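Local coordinates for PFC0360w protein (Plasmodium falciparum, PDB 3NI8), which probably activates the chaperone Hsp90 by stimulating its ATPase activity, like other AHA1-type co-chaperones, at residues N36-A41 against L114-N119; R46-S51 against F63-G68; E73-T78 against V84-F89; R90-C95 against L133-N138. One frame throughout, in Å; residues are numbered along the deposited sequence. Where two conformers were deposited one is given.

Contact 1 (N36-A41 against L114-N119); sequences NAFTDA and LKLTHN. With IPA (isopropyl alcohol), chain B.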
# COMPACT_ATOMS: atom_id res chain seq x y z
N ASN A 36 2.23 8.65 -6.99
CA ASN A 36 2.08 7.89 -8.25
C ASN A 36 2.25 6.40 -8.01
O ASN A 36 1.45 5.59 -8.44
CB ASN A 36 3.08 8.34 -9.32
CG ASN A 36 3.07 7.44 -10.56
OD1 ASN A 36 3.92 6.55 -10.71
ND2 ASN A 36 2.11 7.66 -11.45
N ALA A 37 3.31 6.06 -7.30
CA ALA A 37 3.68 4.67 -7.12
C ALA A 37 2.56 3.85 -6.43
O ALA A 37 2.45 2.62 -6.66
CB ALA A 37 4.99 4.55 -6.33
N PHE A 38 1.76 4.52 -5.59
CA PHE A 38 0.69 3.85 -4.88
C PHE A 38 -0.63 3.80 -5.65
O PHE A 38 -1.53 3.01 -5.28
CB PHE A 38 0.46 4.47 -3.51
CG PHE A 38 1.40 3.98 -2.45
CD1 PHE A 38 1.01 2.98 -1.57
CD2 PHE A 38 2.69 4.52 -2.34
CE1 PHE A 38 1.89 2.51 -0.61
CE2 PHE A 38 3.56 4.07 -1.37
CZ PHE A 38 3.17 3.07 -0.50
N THR A 39 -0.75 4.61 -6.70
CA THR A 39 -2.05 4.83 -7.33
C THR A 39 -2.09 4.61 -8.85
O THR A 39 -3.13 4.81 -9.50
CB THR A 39 -2.53 6.27 -7.07
OG1 THR A 39 -1.55 7.18 -7.57
CG2 THR A 39 -2.76 6.53 -5.58
N ASP A 40 -0.96 4.23 -9.43
CA ASP A 40 -0.83 4.10 -10.87
C ASP A 40 -0.63 2.63 -11.23
O ASP A 40 0.36 1.99 -10.82
CB ASP A 40 0.33 4.95 -11.34
CG ASP A 40 0.60 4.85 -12.82
OD1 ASP A 40 0.42 3.76 -13.43
OD2 ASP A 40 1.03 5.88 -13.38
N ALA A 41 -1.58 2.10 -12.01
CA ALA A 41 -1.61 0.69 -12.36
C ALA A 41 -0.28 0.19 -12.96
O ALA A 41 0.19 -0.91 -12.61
CB ALA A 41 -2.78 0.38 -13.29
N LEU A 114 7.65 9.08 3.94
CA LEU A 114 6.57 8.11 3.74
C LEU A 114 6.17 7.46 5.07
O LEU A 114 6.97 6.82 5.74
CB LEU A 114 7.00 7.06 2.70
CG LEU A 114 6.07 5.92 2.25
CD1 LEU A 114 4.73 6.45 1.89
CD2 LEU A 114 6.68 5.18 1.05
N LYS A 115 4.91 7.64 5.44
CA LYS A 115 4.37 7.06 6.65
C LYS A 115 3.16 6.20 6.30
O LYS A 115 2.09 6.72 5.94
CB LYS A 115 4.03 8.17 7.67
CG LYS A 115 3.30 7.70 8.91
CD LYS A 115 3.25 8.82 9.98
CE LYS A 115 1.90 8.82 10.73
NZ LYS A 115 1.86 9.77 11.90
N LEU A 116 3.34 4.88 6.36
CA LEU A 116 2.24 3.97 6.13
C LEU A 116 1.64 3.41 7.45
O LEU A 116 2.35 2.82 8.28
CB LEU A 116 2.66 2.84 5.18
CG LEU A 116 1.53 1.94 4.65
CD1 LEU A 116 1.95 1.33 3.34
CD2 LEU A 116 1.13 0.83 5.63
N THR A 117 0.32 3.60 7.61
CA THR A 117 -0.43 3.04 8.75
C THR A 117 -1.42 1.98 8.29
O THR A 117 -2.30 2.24 7.46
CB THR A 117 -1.21 4.13 9.57
OG1 THR A 117 -0.40 5.28 9.75
CG2 THR A 117 -1.59 3.59 10.92
N HIS A 118 -1.31 0.79 8.87
CA HIS A 118 -2.20 -0.31 8.54
C HIS A 118 -2.97 -0.69 9.82
O HIS A 118 -2.38 -1.21 10.76
CB HIS A 118 -1.37 -1.49 8.00
CG HIS A 118 -2.13 -2.42 7.10
ND1 HIS A 118 -1.51 -3.14 6.10
CD2 HIS A 118 -3.44 -2.74 7.04
CE1 HIS A 118 -2.41 -3.87 5.46
NE2 HIS A 118 -3.59 -3.64 6.01
N ASN A 119 -4.28 -0.37 9.84
CA ASN A 119 -5.17 -0.60 11.00
C ASN A 119 -6.19 -1.68 10.69
O ASN A 119 -6.41 -2.01 9.52
CB ASN A 119 -6.00 0.65 11.35
CG ASN A 119 -5.16 1.84 11.77
OD1 ASN A 119 -5.26 2.91 11.15
ND2 ASN A 119 -4.34 1.69 12.80
C1 IPA B . -3.06 0.31 -4.50
C2 IPA B . -2.55 0.53 -3.07
C3 IPA B . -1.51 -0.47 -2.58
O2 IPA B . -2.10 1.85 -2.94
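F38 meets L114 and L116 in the core of a helix-grip fold, the fold of the SRPBCC superfamily to which AHA1-like domains belong. Helix 31-39 supplies the phenyl ring, and strand 111-119 supplies the two leucines.

The contact across the segments is wholly apolar. L114 reaches the ring at its edge, with CD2 4.1 Å from F38 CE2, and the two side chains come from opposite directions. L116 approaches obliquely and sets its CD1 4.1 Å from F38 CE1. Each leucine has CG anti to the backbone N (chi1 -179° in L114, -170° in L116), which carries one methyl of each up to the ring. The backbones stay well apart, with F38 CA 11.1 Å from L116 CA. The long helix 132-150 also packs here: W140 touches both F38 and L116, L145 touches L114, and the F144 ring meets the F38 ring.

The polar contacts lie on the helix side. D40 stands at the N-cap of helix 41-47, and its OD1 accepts from Y42 N. In one of the two conformers of N36, ND2 donates to D40 OD2 at 2.8 Å, on the anti side of the carboxylate. The second conformer makes this bond less certain.

An isopropyl alcohol, probably from the crystallisation liquor, sits beside F38. Its hydroxyl O2 is near the ring plane, 3.6 Å from F38 CD1, and 2.7 Å from the backbone F38 O.

Contact 2 (R46-S51 against F63-G68); sequences RLSRGS and FSLFSG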
# COMPACT_ATOMS: atom_id res chain seq x y z
N ARG A 46 4.78 -2.92 -11.96
CA ARG A 46 6.23 -3.04 -11.84
C ARG A 46 6.61 -3.37 -10.42
O ARG A 46 7.54 -4.12 -10.20
CB ARG A 46 6.93 -1.73 -12.20
CG ARG A 46 6.88 -1.25 -13.63
CD ARG A 46 7.74 0.02 -13.75
NE ARG A 46 9.19 -0.25 -13.67
CZ ARG A 46 10.14 0.68 -13.50
NH1 ARG A 46 9.84 1.97 -13.36
NH2 ARG A 46 11.42 0.32 -13.46
N LEU A 47 5.92 -2.79 -9.44
CA LEU A 47 6.20 -3.09 -8.04
C LEU A 47 5.77 -4.50 -7.66
O LEU A 47 6.23 -5.05 -6.64
CB LEU A 47 5.52 -2.06 -7.12
CG LEU A 47 6.08 -0.63 -7.08
CD1 LEU A 47 5.13 0.30 -6.35
CD2 LEU A 47 7.43 -0.62 -6.43
N SER A 48 4.89 -5.07 -8.48
CA SER A 48 4.37 -6.44 -8.34
C SER A 48 5.14 -7.41 -9.24
O SER A 48 4.66 -8.50 -9.56
CB SER A 48 2.90 -6.49 -8.74
OG SER A 48 2.10 -5.64 -7.92
N ARG A 49 6.32 -6.98 -9.67
CA ARG A 49 7.16 -7.78 -10.56
C ARG A 49 6.38 -8.40 -11.71
O ARG A 49 6.57 -9.60 -12.00
CB ARG A 49 7.88 -8.88 -9.77
CG ARG A 49 9.02 -8.34 -8.89
CD ARG A 49 9.92 -7.43 -9.70
NE ARG A 49 10.71 -8.14 -10.73
CZ ARG A 49 11.08 -7.60 -11.89
NH1 ARG A 49 11.81 -8.29 -12.76
NH2 ARG A 49 10.71 -6.36 -12.18
N GLY A 50 5.51 -7.62 -12.35
CA GLY A 50 4.74 -8.11 -13.49
C GLY A 50 3.29 -8.59 -13.36
O GLY A 50 2.60 -8.64 -14.36
N SER A 51 2.82 -8.97 -12.17
CA SER A 51 1.38 -9.29 -11.99
C SER A 51 0.50 -8.06 -12.20
O SER A 51 0.81 -6.99 -11.67
CB SER A 51 1.09 -9.83 -10.60
OG SER A 51 1.90 -10.94 -10.30
N PHE A 63 -9.55 -1.35 -6.53
CA PHE A 63 -8.24 -1.76 -6.96
C PHE A 63 -8.02 -3.21 -6.65
O PHE A 63 -8.66 -3.78 -5.77
CB PHE A 63 -7.11 -0.86 -6.42
CG PHE A 63 -6.90 -0.93 -4.93
CD1 PHE A 63 -6.07 -1.91 -4.37
CD2 PHE A 63 -7.50 -0.01 -4.08
CE1 PHE A 63 -5.86 -1.97 -2.99
CE2 PHE A 63 -7.28 -0.06 -2.71
CZ PHE A 63 -6.47 -1.04 -2.16
N SER A 64 -7.08 -3.79 -7.38
CA SER A 64 -6.74 -5.20 -7.27
C SER A 64 -5.26 -5.36 -7.59
O SER A 64 -4.76 -4.78 -8.57
CB SER A 64 -7.57 -6.01 -8.26
OG SER A 64 -6.86 -7.14 -8.71
N LEU A 65 -4.55 -6.12 -6.76
CA LEU A 65 -3.16 -6.46 -6.99
C LEU A 65 -3.02 -7.98 -7.07
O LEU A 65 -3.80 -8.72 -6.43
CB LEU A 65 -2.32 -5.95 -5.83
CG LEU A 65 -1.63 -4.58 -5.84
CD1 LEU A 65 -2.36 -3.53 -6.66
CD2 LEU A 65 -1.44 -4.10 -4.41
N PHE A 66 -2.01 -8.44 -7.83
CA PHE A 66 -1.70 -9.87 -7.99
C PHE A 66 -2.93 -10.70 -8.40
O PHE A 66 -3.29 -11.66 -7.73
CB PHE A 66 -1.06 -10.47 -6.71
CG PHE A 66 0.29 -9.87 -6.33
CD1 PHE A 66 1.46 -10.24 -6.99
CD2 PHE A 66 0.39 -8.97 -5.27
CE1 PHE A 66 2.70 -9.70 -6.63
CE2 PHE A 66 1.64 -8.41 -4.90
CZ PHE A 66 2.79 -8.79 -5.58
N SER A 67 -3.57 -10.30 -9.50
CA SER A 67 -4.79 -10.95 -10.01
C SER A 67 -5.93 -11.14 -8.98
O SER A 67 -6.64 -12.17 -8.99
CB SER A 67 -4.44 -12.28 -10.68
OG SER A 67 -3.47 -12.07 -11.69
N GLY A 68 -6.11 -10.14 -8.12
CA GLY A 68 -7.22 -10.13 -7.18
C GLY A 68 -6.91 -10.81 -5.86
O GLY A 68 -7.82 -11.08 -5.08
O HOH W 1 -0.18 -6.45 -8.65
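F66 lays one face of its ring over S48. S48 CB is 4.2 Å from the ring centroid and 27° off the ring normal, which makes a CH-pi contact. The nearest ring atom is F66 CE1, 3.8 Å from S48 CB. S48 OG lies above the same ring toward its rim, and its stronger polar partner is L44 O in the preceding turn of helix.

S51 comes to the ring obliquely. Its OG is 3.4 Å from F66 CD1, and its CB also packs there. F66 keeps CG anti to the carbonyl carbon (chi1 -63°), and this turns the ring toward both serines.

These serines bound the turn that ends helix 41-47. R49 has positive phi and is the C-prime residue of a Schellman motif, with G50 N bonded to T45 O and R49 N to R46 O. Overlapping it is a type I' turn from S48 to S51, closed by S51 N to S48 O at 3.2 Å. On the other segment F66 follows L65 and also has positive phi.

No direct hydrogen bond joins the two segments. One water bridges them instead. It accepts from F66 N at 2.8 Å and donates to S51 O at 3.2 Å. S48 OG is also placed near this water, but at 2.5 Å the distance is too short to trust.

Contact 3 (E73-T78 against V84-F89); sequences EFTEIT and VEKWKF. With IPA (isopropyl alcohol), chain B.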
# COMPACT_ATOMS: atom_id res chain seq x y z
N GLU A 73 -10.33 -0.56 -2.15
CA GLU A 73 -11.17 0.53 -2.61
C GLU A 73 -10.60 1.83 -2.03
O GLU A 73 -10.29 1.91 -0.83
CB GLU A 73 -12.59 0.29 -2.14
CG GLU A 73 -13.53 1.50 -2.23
CD GLU A 73 -14.94 1.19 -1.73
OE1 GLU A 73 -15.71 2.17 -1.46
OE2 GLU A 73 -15.27 -0.01 -1.59
N PHE A 74 -10.41 2.81 -2.89
CA PHE A 74 -9.96 4.14 -2.48
C PHE A 74 -11.08 4.88 -1.78
O PHE A 74 -12.20 4.94 -2.30
CB PHE A 74 -9.48 4.95 -3.70
CG PHE A 74 -8.34 4.31 -4.46
CD1 PHE A 74 -7.07 4.26 -3.91
CD2 PHE A 74 -8.54 3.80 -5.75
CE1 PHE A 74 -6.00 3.68 -4.62
CE2 PHE A 74 -7.47 3.22 -6.48
CZ PHE A 74 -6.20 3.17 -5.91
N THR A 75 -10.79 5.43 -0.61
CA THR A 75 -11.82 6.12 0.19
C THR A 75 -11.47 7.58 0.42
O THR A 75 -12.32 8.37 0.83
CB THR A 75 -12.15 5.41 1.53
OG1 THR A 75 -11.04 5.47 2.42
CG2 THR A 75 -12.51 3.94 1.31
N GLU A 76 -10.21 7.94 0.13
CA GLU A 76 -9.75 9.33 0.18
C GLU A 76 -8.52 9.52 -0.70
O GLU A 76 -7.49 8.85 -0.54
CB GLU A 76 -9.44 9.76 1.62
CG GLU A 76 -9.28 11.30 1.78
CD GLU A 76 -8.59 11.74 3.08
OE1 GLU A 76 -8.90 11.20 4.18
OE2 GLU A 76 -7.73 12.64 3.00
N ILE A 77 -8.64 10.45 -1.64
CA ILE A 77 -7.52 10.78 -2.53
C ILE A 77 -7.23 12.26 -2.46
O ILE A 77 -7.90 13.06 -3.13
CB ILE A 77 -7.77 10.37 -4.00
CG1 ILE A 77 -7.95 8.85 -4.11
CG2 ILE A 77 -6.58 10.80 -4.85
CD1 ILE A 77 -8.73 8.43 -5.30
N THR A 78 -6.24 12.60 -1.63
CA THR A 78 -5.75 13.97 -1.47
C THR A 78 -4.36 14.09 -2.09
O THR A 78 -3.35 13.95 -1.40
CB THR A 78 -5.70 14.38 0.02
OG1 THR A 78 -6.86 13.89 0.72
CG2 THR A 78 -5.63 15.93 0.17
N VAL A 84 -6.24 7.01 1.46
CA VAL A 84 -6.84 6.09 2.43
C VAL A 84 -7.58 5.01 1.64
O VAL A 84 -8.23 5.29 0.62
CB VAL A 84 -7.84 6.80 3.39
CG1 VAL A 84 -8.33 5.81 4.47
CG2 VAL A 84 -7.21 8.04 4.03
N GLU A 85 -7.49 3.78 2.11
CA GLU A 85 -8.05 2.62 1.39
C GLU A 85 -8.76 1.68 2.34
O GLU A 85 -8.32 1.53 3.47
CB GLU A 85 -6.93 1.83 0.70
CG GLU A 85 -6.12 2.66 -0.28
CD GLU A 85 -4.87 1.97 -0.77
OE1 GLU A 85 -4.53 0.86 -0.29
OE2 GLU A 85 -4.21 2.55 -1.64
N LYS A 86 -9.84 1.05 1.86
CA LYS A 86 -10.22 -0.30 2.33
C LYS A 86 -9.28 -1.28 1.60
O LYS A 86 -8.94 -1.06 0.45
CB LYS A 86 -11.66 -0.64 1.98
CG LYS A 86 -12.72 0.40 2.38
CD LYS A 86 -13.94 -0.25 3.05
CE LYS A 86 -14.79 -1.05 2.07
NZ LYS A 86 -15.35 -0.13 1.05
N TRP A 87 -8.88 -2.35 2.27
CA TRP A 87 -7.78 -3.19 1.81
C TRP A 87 -7.90 -4.57 2.45
O TRP A 87 -7.94 -4.68 3.69
CB TRP A 87 -6.47 -2.54 2.24
CG TRP A 87 -5.17 -3.08 1.65
CD1 TRP A 87 -4.41 -2.49 0.66
CD2 TRP A 87 -4.46 -4.28 2.03
NE1 TRP A 87 -3.28 -3.24 0.41
CE2 TRP A 87 -3.28 -4.34 1.24
CE3 TRP A 87 -4.70 -5.30 2.97
CZ2 TRP A 87 -2.34 -5.39 1.35
CZ3 TRP A 87 -3.77 -6.34 3.08
CH2 TRP A 87 -2.60 -6.38 2.27
N LYS A 88 -7.93 -5.61 1.63
CA LYS A 88 -7.92 -6.99 2.15
C LYS A 88 -7.13 -7.92 1.23
O LYS A 88 -6.93 -7.61 0.06
CB LYS A 88 -9.35 -7.52 2.38
CG LYS A 88 -10.13 -7.74 1.07
CD LYS A 88 -11.62 -8.02 1.28
CE LYS A 88 -11.86 -9.39 1.89
NZ LYS A 88 -13.04 -9.32 2.79
N PHE A 89 -6.65 -9.04 1.78
CA PHE A 89 -6.30 -10.21 0.99
C PHE A 89 -7.62 -10.93 0.73
O PHE A 89 -8.52 -10.91 1.58
CB PHE A 89 -5.39 -11.15 1.77
CG PHE A 89 -3.96 -10.70 1.87
CD1 PHE A 89 -3.07 -10.91 0.81
CD2 PHE A 89 -3.48 -10.14 3.05
CE1 PHE A 89 -1.73 -10.52 0.91
CE2 PHE A 89 -2.14 -9.74 3.17
CZ PHE A 89 -1.27 -9.92 2.11
C1 IPA B . -3.06 0.31 -4.50
C2 IPA B . -2.55 0.53 -3.07
C3 IPA B . -1.51 -0.47 -2.58
O2 IPA B . -2.10 1.85 -2.94
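Strands 70-78 and 82-89 form an antiparallel beta hairpin, and this contact is its paired middle. E73 and K86 are a hydrogen-bonded pair. E73 N donates to K86 O at 3.0 Å, and K86 N returns a bond to E73 O at 2.9 Å. Their side chains lie alongside each other on the same face of the sheet. E73 is extended, whereas K86 bends at chi2, chi3 and chi4 to bring NZ 2.6 Å from E73 OE2. The ammonium meets this oxygen from above the carboxylate plane, 68° out of it, in a salt bridge. Y97 adds a cation-pi contact to K86.

Next comes the non-hydrogen-bonded pair F74 and E85, whose side chains emerge on the opposite face. The carboxylate runs beside the phenyl ring with the planes 75° apart. E85 OE2 approaches the ring obliquely and comes 3.7 Å from F74 CE1.

The register then slips by one residue in a classic beta bulge, where T75 and E76 both face V84. T75 N gives V84 O a nearly straight bond of 2.8 Å (172°). E76 N and T75 OG1 add only weak bonds to the same oxygen. V84 N donates to E76 O at 3.0 Å. The V84 methyls divide between the two bulge residues, with CG1 against T75 OG1 and CG2 against E76 CB and OE1.

On the F74 and E85 face, the isopropyl alcohol hydroxyl O2 lies 2.6 Å from E85 OE2.

Contact 4 (R90-C95 against L133-N138); sequences RDWNEC and LERCKN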
# COMPACT_ATOMS: atom_id res chain seq x y z
N ARG A 90 -7.76 -11.57 -0.44
CA ARG A 90 -9.04 -12.18 -0.77
C ARG A 90 -9.41 -13.36 0.12
O ARG A 90 -10.55 -13.80 0.11
CB ARG A 90 -9.15 -12.53 -2.25
CG ARG A 90 -8.37 -13.72 -2.71
CD ARG A 90 -8.55 -13.85 -4.21
NE ARG A 90 -8.02 -15.11 -4.72
CZ ARG A 90 -8.71 -15.96 -5.48
NH1 ARG A 90 -9.96 -15.68 -5.85
NH2 ARG A 90 -8.13 -17.09 -5.88
N ASP A 91 -8.46 -13.84 0.90
CA ASP A 91 -8.68 -15.01 1.74
C ASP A 91 -9.17 -14.65 3.15
O ASP A 91 -9.45 -15.55 3.95
CB ASP A 91 -7.43 -15.88 1.79
CG ASP A 91 -6.31 -15.23 2.53
OD1 ASP A 91 -5.78 -14.21 2.04
OD2 ASP A 91 -5.94 -15.73 3.60
N TRP A 92 -9.27 -13.36 3.44
CA TRP A 92 -9.92 -12.88 4.66
C TRP A 92 -11.43 -13.12 4.57
O TRP A 92 -11.97 -13.33 3.48
CB TRP A 92 -9.66 -11.39 4.86
CG TRP A 92 -8.28 -11.03 5.21
CD1 TRP A 92 -7.22 -11.87 5.35
CD2 TRP A 92 -7.77 -9.71 5.41
NE1 TRP A 92 -6.08 -11.16 5.65
CE2 TRP A 92 -6.39 -9.82 5.69
CE3 TRP A 92 -8.35 -8.43 5.40
CZ2 TRP A 92 -5.58 -8.71 5.97
CZ3 TRP A 92 -7.53 -7.32 5.66
CH2 TRP A 92 -6.17 -7.47 5.94
N ASN A 93 -12.11 -13.04 5.71
CA ASN A 93 -13.57 -13.12 5.73
C ASN A 93 -14.16 -12.14 4.77
O ASN A 93 -13.62 -11.04 4.60
CB ASN A 93 -14.10 -12.85 7.13
CG ASN A 93 -13.95 -14.03 8.04
OD1 ASN A 93 -14.45 -15.13 7.74
ND2 ASN A 93 -13.25 -13.82 9.16
N GLU A 94 -15.26 -12.53 4.14
CA GLU A 94 -15.94 -11.69 3.16
C GLU A 94 -16.16 -10.27 3.72
O GLU A 94 -15.91 -9.28 3.02
CB GLU A 94 -17.24 -12.38 2.69
CG GLU A 94 -18.38 -11.46 2.17
CD GLU A 94 -18.34 -11.17 0.65
OE1 GLU A 94 -17.28 -10.76 0.12
OE2 GLU A 94 -19.41 -11.30 0.00
N CYS A 95 -16.58 -10.20 4.99
CA CYS A 95 -16.84 -8.94 5.69
C CYS A 95 -15.59 -8.12 6.04
O CYS A 95 -15.63 -6.89 6.01
CB CYS A 95 -17.64 -9.20 6.99
SG CYS A 95 -19.46 -8.82 6.92
N LEU A 133 -1.19 -10.33 10.58
CA LEU A 133 -0.48 -9.06 10.75
C LEU A 133 0.92 -9.14 10.14
O LEU A 133 1.29 -8.28 9.36
CB LEU A 133 -0.44 -8.58 12.22
CG LEU A 133 0.26 -7.23 12.50
CD1 LEU A 133 -0.21 -6.60 13.80
CD2 LEU A 133 1.80 -7.29 12.52
N GLU A 134 1.73 -10.15 10.48
CA GLU A 134 3.07 -10.27 9.87
C GLU A 134 2.99 -10.41 8.35
O GLU A 134 3.81 -9.84 7.62
CB GLU A 134 3.92 -11.39 10.48
CG GLU A 134 4.68 -11.01 11.78
CD GLU A 134 5.70 -9.86 11.62
OE1 GLU A 134 5.81 -9.03 12.56
OE2 GLU A 134 6.39 -9.79 10.57
N ARG A 135 1.98 -11.13 7.86
CA ARG A 135 1.81 -11.28 6.42
C ARG A 135 1.60 -9.92 5.72
O ARG A 135 2.22 -9.66 4.69
CB ARG A 135 0.65 -12.26 6.14
CG ARG A 135 0.26 -12.41 4.68
CD ARG A 135 -0.37 -13.75 4.39
NE ARG A 135 -1.71 -13.87 4.95
CZ ARG A 135 -2.83 -13.90 4.24
NH1 ARG A 135 -4.00 -14.01 4.89
NH2 ARG A 135 -2.81 -13.83 2.90
N CYS A 136 0.76 -9.06 6.30
CA CYS A 136 0.62 -7.67 5.83
C CYS A 136 1.93 -6.87 5.92
O CYS A 136 2.27 -6.13 4.99
CB CYS A 136 -0.46 -6.93 6.62
SG CYS A 136 -2.11 -7.64 6.50
N LYS A 137 2.64 -7.01 7.04
CA LYS A 137 3.87 -6.27 7.30
C LYS A 137 5.06 -6.74 6.41
O LYS A 137 5.75 -5.89 5.83
CB LYS A 137 4.23 -6.36 8.78
CG LYS A 137 5.36 -5.45 9.21
CD LYS A 137 5.55 -5.47 10.71
CE LYS A 137 6.32 -4.22 11.15
NZ LYS A 137 6.04 -3.81 12.58
N ASN A 138 5.29 -8.06 6.30
CA ASN A 138 6.26 -8.59 5.34
C ASN A 138 5.93 -8.19 3.90
O ASN A 138 6.82 -7.86 3.14
CB ASN A 138 6.40 -10.12 5.44
CG ASN A 138 6.98 -10.59 6.77
OD1 ASN A 138 7.46 -9.80 7.59
ND2 ASN A 138 6.92 -11.90 7.00
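The W92 indole and the R135 guanidinium stand almost perpendicular, with planes 89° apart. R135 NH1 and C136 SG both lie at the edge of the indole, near its plane. The guanidinium in turn takes D91 OD1 at its own edge, and its cation-pi partner is F89. The contact ties the loop between strands 82-89 and 98-106 to helix 132-150, the long C-terminal helix of the helix-grip fold.

The salt bridge of D91 and R135 is lopsided. R135 NH2 donates to D91 OD1 at 3.1 Å, on the syn side of the carboxylate. R135 NH1 lies 2.9 Å from D91 OD2 but makes a weak, bent bond, and its link to D91 OD1 is also weak. The two planar groups are twisted 50° apart, so they do not form a flat two-pronged pair. D91 OD2 has a second partner in N125 ND2.

W92 is buried, and P122 and N125 also touch it. C136 has SG anti to the carbonyl carbon (chi1 -60°), which brings the sulfur to the edge of the six-membered ring. This is an edge-on sulfur-aromatic contact, with C136 SG 3.7 Å from W92 CZ2.

How the contacts relate
Contact 1 is buried, lies nearest the centre of the chain and is purely apolar between its segments. The other three are partly buried. Contact 4 adds an ion pair to aromatic packing. Contact 2 relies on a phenyl face and a water, whereas contact 3 relies on backbone bonds within the sheet and a salt bridge. Contacts 1 and 2 use the successive helices 31-39 and 41-47, which touch through A37 O and L47 CD1. Contacts 2 and 3 use strands 62-65 and 70-78, neighbours in the sheet, and F63 packs on E73 and E85. Contacts 1 and 3 both border the isopropyl alcohol. Strand 82-89 of contact 3 leads into the loop of contact 4, where K88 NZ probably bonds N93 O.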